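Local coordinates for toxin protein (Yersinia entomophaga, PDB 6AQK) that probably acts as an ADP-ribosyltransferase toxin, being the C-terminal toxin domain of the RHS2 protein, at residues K14-E26 with V174-T186. Sequence-based numbering, arbitrary orientation.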
loop_
_atom_site.group_PDB
_atom_site.type_symbol
_atom_site.label_atom_id
_atom_site.label_comp_id
_atom_site.label_asym_id
_atom_site.label_seq_id
_atom_site.Cartn_x
_atom_site.Cartn_y
_atom_site.Cartn_z
ATOM N N LYS A 14 -11.873 -22.206 -13.878
ATOM C CA LYS A 14 -12.256 -20.774 -13.973
ATOM C C LYS A 14 -12.524 -20.216 -12.541
ATOM O O LYS A 14 -13.581 -19.644 -12.277
ATOM C CB LYS A 14 -13.491 -20.652 -14.883
ATOM N N GLU A 15 -11.578 -20.407 -11.618
ATOM C CA GLU A 15 -11.730 -19.916 -10.238
ATOM C C GLU A 15 -11.720 -18.365 -10.165
ATOM O O GLU A 15 -10.967 -17.694 -10.885
ATOM C CB GLU A 15 -10.612 -20.459 -9.359
ATOM C CG GLU A 15 -10.436 -21.969 -9.371
ATOM C CD GLU A 15 -11.597 -22.662 -8.721
ATOM O OE1 GLU A 15 -12.106 -23.646 -9.314
ATOM O OE2 GLU A 15 -11.994 -22.205 -7.627
ATOM N N ASP A 16 -12.498 -17.781 -9.262
ATOM C CA ASP A 16 -12.345 -16.331 -9.006
ATOM C C ASP A 16 -10.894 -16.103 -8.520
ATOM O O ASP A 16 -10.377 -16.904 -7.762
ATOM C CB ASP A 16 -13.279 -15.755 -7.943
ATOM C CG ASP A 16 -14.714 -15.622 -8.389
ATOM O OD1 ASP A 16 -14.986 -15.675 -9.607
ATOM O OD2 ASP A 16 -15.564 -15.459 -7.501
ATOM N N PRO A 17 -10.295 -14.992 -8.922
ATOM C CA PRO A 17 -9.015 -14.536 -8.357
ATOM C C PRO A 17 -8.917 -14.634 -6.843
ATOM O O PRO A 17 -9.826 -14.233 -6.113
ATOM C CB PRO A 17 -8.978 -13.097 -8.791
ATOM C CG PRO A 17 -9.646 -13.097 -10.145
ATOM C CD PRO A 17 -10.772 -14.099 -10.001
ATOM N N ALA A 18 -7.863 -15.279 -6.365
ATOM C CA ALA A 18 -7.563 -15.323 -4.974
ATOM C C ALA A 18 -7.401 -13.944 -4.393
ATOM O O ALA A 18 -7.643 -13.755 -3.192
ATOM C CB ALA A 18 -6.312 -16.150 -4.751
ATOM N N LEU A 19 -7.030 -12.976 -5.232
ATOM C CA LEU A 19 -6.992 -11.579 -4.760
ATOM C C LEU A 19 -8.272 -11.092 -4.045
ATOM O O LEU A 19 -8.168 -10.293 -3.084
ATOM C CB LEU A 19 -6.626 -10.629 -5.897
ATOM C CG LEU A 19 -6.377 -9.182 -5.662
ATOM C CD1 LEU A 19 -5.279 -9.080 -4.622
ATOM C CD2 LEU A 19 -5.902 -8.498 -6.939
ATOM N N TYR A 20 -9.463 -11.554 -4.486
ATOM C CA TYR A 20 -10.711 -11.171 -3.827
ATOM C C TYR A 20 -10.682 -11.479 -2.337
ATOM O O TYR A 20 -11.250 -10.700 -1.537
ATOM C CB TYR A 20 -11.922 -11.910 -4.372
ATOM C CG TYR A 20 -12.454 -11.390 -5.682
ATOM C CD1 TYR A 20 -13.207 -10.216 -5.762
ATOM C CD2 TYR A 20 -12.331 -12.152 -6.830
ATOM C CE1 TYR A 20 -13.695 -9.795 -7.010
ATOM C CE2 TYR A 20 -12.801 -11.743 -8.055
ATOM C CZ TYR A 20 -13.469 -10.593 -8.159
ATOM O OH TYR A 20 -13.877 -10.322 -9.419
ATOM N N LYS A 21 -10.152 -12.639 -1.964
ATOM C CA LYS A 21 -10.012 -12.994 -0.537
ATOM C C LYS A 21 -9.297 -11.954 0.342
ATOM O O LYS A 21 -9.678 -11.747 1.484
ATOM C CB LYS A 21 -9.390 -14.390 -0.319
ATOM C CG LYS A 21 -10.239 -15.564 -0.842
ATOM C CD LYS A 21 -9.443 -16.861 -0.802
ATOM N N GLN A 22 -8.284 -11.281 -0.195
ATOM C CA GLN A 22 -7.556 -10.281 0.534
ATOM C C GLN A 22 -8.290 -8.930 0.594
ATOM O O GLN A 22 -8.045 -8.124 1.487
ATOM C CB GLN A 22 -6.230 -10.083 -0.233
ATOM C CG GLN A 22 -5.260 -9.159 0.420
ATOM C CD GLN A 22 -5.339 -7.729 0.012
ATOM O OE1 GLN A 22 -6.007 -7.345 -0.929
ATOM N NE2 GLN A 22 -4.634 -6.881 0.786
ATOM N N GLN A 23 -9.120 -8.641 -0.416
ATOM C CA GLN A 23 -9.748 -7.299 -0.591
ATOM C C GLN A 23 -11.109 -7.118 0.070
ATOM O O GLN A 23 -11.536 -5.983 0.230
ATOM C CB GLN A 23 -10.009 -7.056 -2.065
ATOM C CG GLN A 23 -8.763 -6.873 -2.868
ATOM C CD GLN A 23 -9.078 -6.916 -4.318
ATOM O OE1 GLN A 23 -9.819 -7.806 -4.800
ATOM N NE2 GLN A 23 -8.550 -5.974 -5.041
ATOM N N GLY A 24 -11.750 -8.204 0.438
ATOM C CA GLY A 24 -13.109 -8.189 0.994
ATOM C C GLY A 24 -13.116 -8.039 2.497
ATOM O O GLY A 24 -12.214 -7.406 3.089
ATOM N N GLY A 25 -14.148 -8.593 3.127
ATOM C CA GLY A 25 -14.321 -8.454 4.574
ATOM C C GLY A 25 -13.238 -9.150 5.409
ATOM O O GLY A 25 -13.101 -8.849 6.583
ATOM N N GLU A 26 -12.431 -10.035 4.812
ATOM C CA GLU A 26 -11.292 -10.611 5.544
ATOM C C GLU A 26 -10.013 -9.825 5.410
ATOM O O GLU A 26 -8.977 -10.232 5.954
ATOM C CB GLU A 26 -11.078 -12.003 5.069
ATOM C CG GLU A 26 -12.325 -12.800 5.376
ATOM C CD GLU A 26 -11.954 -14.185 5.745
ATOM O OE1 GLU A 26 -11.609 -14.902 4.817
ATOM O OE2 GLU A 26 -11.926 -14.518 6.952
ATOM N N VAL A 174 -2.440 -4.351 -11.566
ATOM C CA VAL A 174 -3.514 -4.998 -12.230
ATOM C C VAL A 174 -4.867 -4.378 -11.953
ATOM O O VAL A 174 -5.158 -3.874 -10.831
ATOM C CB VAL A 174 -3.535 -6.447 -11.802
ATOM C CG1 VAL A 174 -2.242 -7.136 -12.168
ATOM C CG2 VAL A 174 -3.835 -6.653 -10.332
ATOM N N SER A 175 -5.698 -4.411 -12.978
ATOM C CA SER A 175 -7.072 -4.016 -12.869
ATOM C C SER A 175 -7.867 -5.234 -12.617
ATOM O O SER A 175 -8.468 -5.803 -13.520
ATOM C CB SER A 175 -7.483 -3.256 -14.130
ATOM O OG SER A 175 -8.822 -2.885 -14.028
ATOM N N GLU A 176 -7.829 -5.715 -11.388
ATOM C CA GLU A 176 -8.405 -6.993 -11.059
ATOM C C GLU A 176 -8.948 -6.998 -9.630
ATOM O O GLU A 176 -8.353 -6.428 -8.781
ATOM C CB GLU A 176 -7.297 -8.049 -11.220
ATOM C CG GLU A 176 -7.775 -9.458 -11.334
ATOM C CD GLU A 176 -8.470 -9.758 -12.643
ATOM O OE1 GLU A 176 -9.634 -10.056 -12.556
ATOM O OE2 GLU A 176 -7.903 -9.674 -13.753
ATOM N N GLY A 177 -10.071 -7.659 -9.388
ATOM C CA GLY A 177 -10.619 -7.768 -8.032
ATOM C C GLY A 177 -11.809 -6.865 -7.734
ATOM O O GLY A 177 -12.468 -6.351 -8.604
ATOM N N LEU A 178 -12.057 -6.671 -6.466
ATOM C CA LEU A 178 -13.343 -6.302 -6.006
ATOM C C LEU A 178 -13.693 -4.877 -6.386
ATOM O O LEU A 178 -14.867 -4.568 -6.573
ATOM C CB LEU A 178 -13.331 -6.546 -4.515
ATOM C CG LEU A 178 -14.498 -6.325 -3.569
ATOM C CD1 LEU A 178 -15.778 -7.059 -3.925
ATOM C CD2 LEU A 178 -14.058 -6.794 -2.186
ATOM N N TYR A 179 -12.700 -4.010 -6.597
ATOM C CA TYR A 179 -12.969 -2.611 -6.911
ATOM C C TYR A 179 -12.380 -2.222 -8.247
ATOM O O TYR A 179 -12.321 -1.027 -8.555
ATOM C CB TYR A 179 -12.390 -1.740 -5.786
ATOM C CG TYR A 179 -12.989 -2.095 -4.440
ATOM C CD1 TYR A 179 -14.340 -1.895 -4.223
ATOM C CD2 TYR A 179 -12.250 -2.706 -3.449
ATOM C CE1 TYR A 179 -14.948 -2.238 -3.043
ATOM C CE2 TYR A 179 -12.865 -3.068 -2.225
ATOM C CZ TYR A 179 -14.217 -2.818 -2.053
ATOM O OH TYR A 179 -14.888 -3.153 -0.897
ATOM N N ALA A 180 -11.984 -3.207 -9.055
ATOM C CA ALA A 180 -11.465 -2.922 -10.404
ATOM C C ALA A 180 -12.441 -2.096 -11.223
ATOM O O ALA A 180 -12.040 -1.150 -11.851
ATOM C CB ALA A 180 -11.157 -4.204 -11.128
ATOM N N SER A 181 -13.726 -2.395 -11.128
ATOM C CA SER A 181 -14.750 -1.655 -11.906
ATOM C C SER A 181 -14.966 -0.232 -11.329
ATOM O O SER A 181 -15.564 0.577 -11.982
ATOM C CB SER A 181 -16.074 -2.459 -11.952
ATOM O OG SER A 181 -16.681 -2.499 -10.657
ATOM N N GLU A 182 -14.421 0.080 -10.137
ATOM C CA GLU A 182 -14.453 1.430 -9.581
ATOM C C GLU A 182 -13.102 2.163 -9.728
ATOM O O GLU A 182 -12.947 3.173 -9.097
ATOM C CB GLU A 182 -14.939 1.384 -8.149
ATOM C CG GLU A 182 -15.943 0.262 -7.936
ATOM C CD GLU A 182 -16.982 0.610 -6.924
ATOM O OE1 GLU A 182 -16.600 0.852 -5.770
ATOM O OE2 GLU A 182 -18.179 0.636 -7.296
ATOM N N GLY A 183 -12.182 1.670 -10.610
ATOM C CA GLY A 183 -10.921 2.292 -10.957
ATOM C C GLY A 183 -9.705 1.870 -10.110
ATOM O O GLY A 183 -8.661 2.486 -10.181
ATOM N N GLU A 184 -9.837 0.827 -9.318
ATOM C CA GLU A 184 -8.726 0.452 -8.414
ATOM C C GLU A 184 -7.718 -0.354 -9.226
ATOM O O GLU A 184 -8.122 -1.274 -9.977
ATOM C CB GLU A 184 -9.264 -0.303 -7.229
ATOM C CG GLU A 184 -8.208 -0.776 -6.250
ATOM C CD GLU A 184 -8.813 -1.085 -4.860
ATOM O OE1 GLU A 184 -8.926 -2.267 -4.459
ATOM O OE2 GLU A 184 -9.171 -0.143 -4.171
ATOM N N VAL A 185 -6.422 -0.010 -9.090
ATOM C CA VAL A 185 -5.327 -0.776 -9.655
ATOM C C VAL A 185 -4.492 -1.306 -8.500
ATOM O O VAL A 185 -4.024 -0.531 -7.697
ATOM C CB VAL A 185 -4.451 0.137 -10.558
ATOM C CG1 VAL A 185 -3.203 -0.583 -11.009
ATOM C CG2 VAL A 185 -5.255 0.714 -11.719
ATOM N N THR A 186 -4.265 -2.601 -8.455
ATOM C CA THR A 186 -3.529 -3.205 -7.368
ATOM C C THR A 186 -2.150 -3.722 -7.703
ATOM O O THR A 186 -1.893 -4.234 -8.848
ATOM C CB THR A 186 -4.401 -4.385 -6.854
ATOM O OG1 THR A 186 -5.755 -3.925 -6.720
ATOM C CG2 THR A 186 -3.904 -4.947 -5.485
HETATM O O HOH W 1 -6.908 -4.083 -4.221
#
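Gln23 meets Gly177 and Leu178 because its CG lies beside the backbone N (chi1 -69°) and the chain then runs out extended, carrying the amide from helix 19-23 to the loop opposite. There Gln23 OE1 accepts the backbone N-H of Leu178, N to OE1 3.0 Å (N-H...O 156°); the N-H comes down from above the amide's carbonyl plane, well out of it. Gln23 NE2 is turned to a water 2.6 Å away that donates to Glu184 OE1 and also bonds Thr186 OG1, so both ends of the amide have a partner, which should favour this rotation. One turn back, the Tyr20 ring lies against the same loop: Gly177 CA sits over one face, 4.2 Å from the centroid, a CH-pi contact, while CD1 touches Leu178 CB. Leu178 lays CD2 against the C-terminal end of the helix, 3.6 Å from Gly24 CA. Toward the other end, Leu19 CD2 rests on Glu176 O, and Pro17 CG approaches Glu176 OE1; Glu176 OE2 is hydrogen-bonded to His95 ND1. The contact thus joins the short helix 19-23, backed by helices 27-39 and 74-90, to the loop leading into strand 184-187, which pairs antiparallel with strand 145-148.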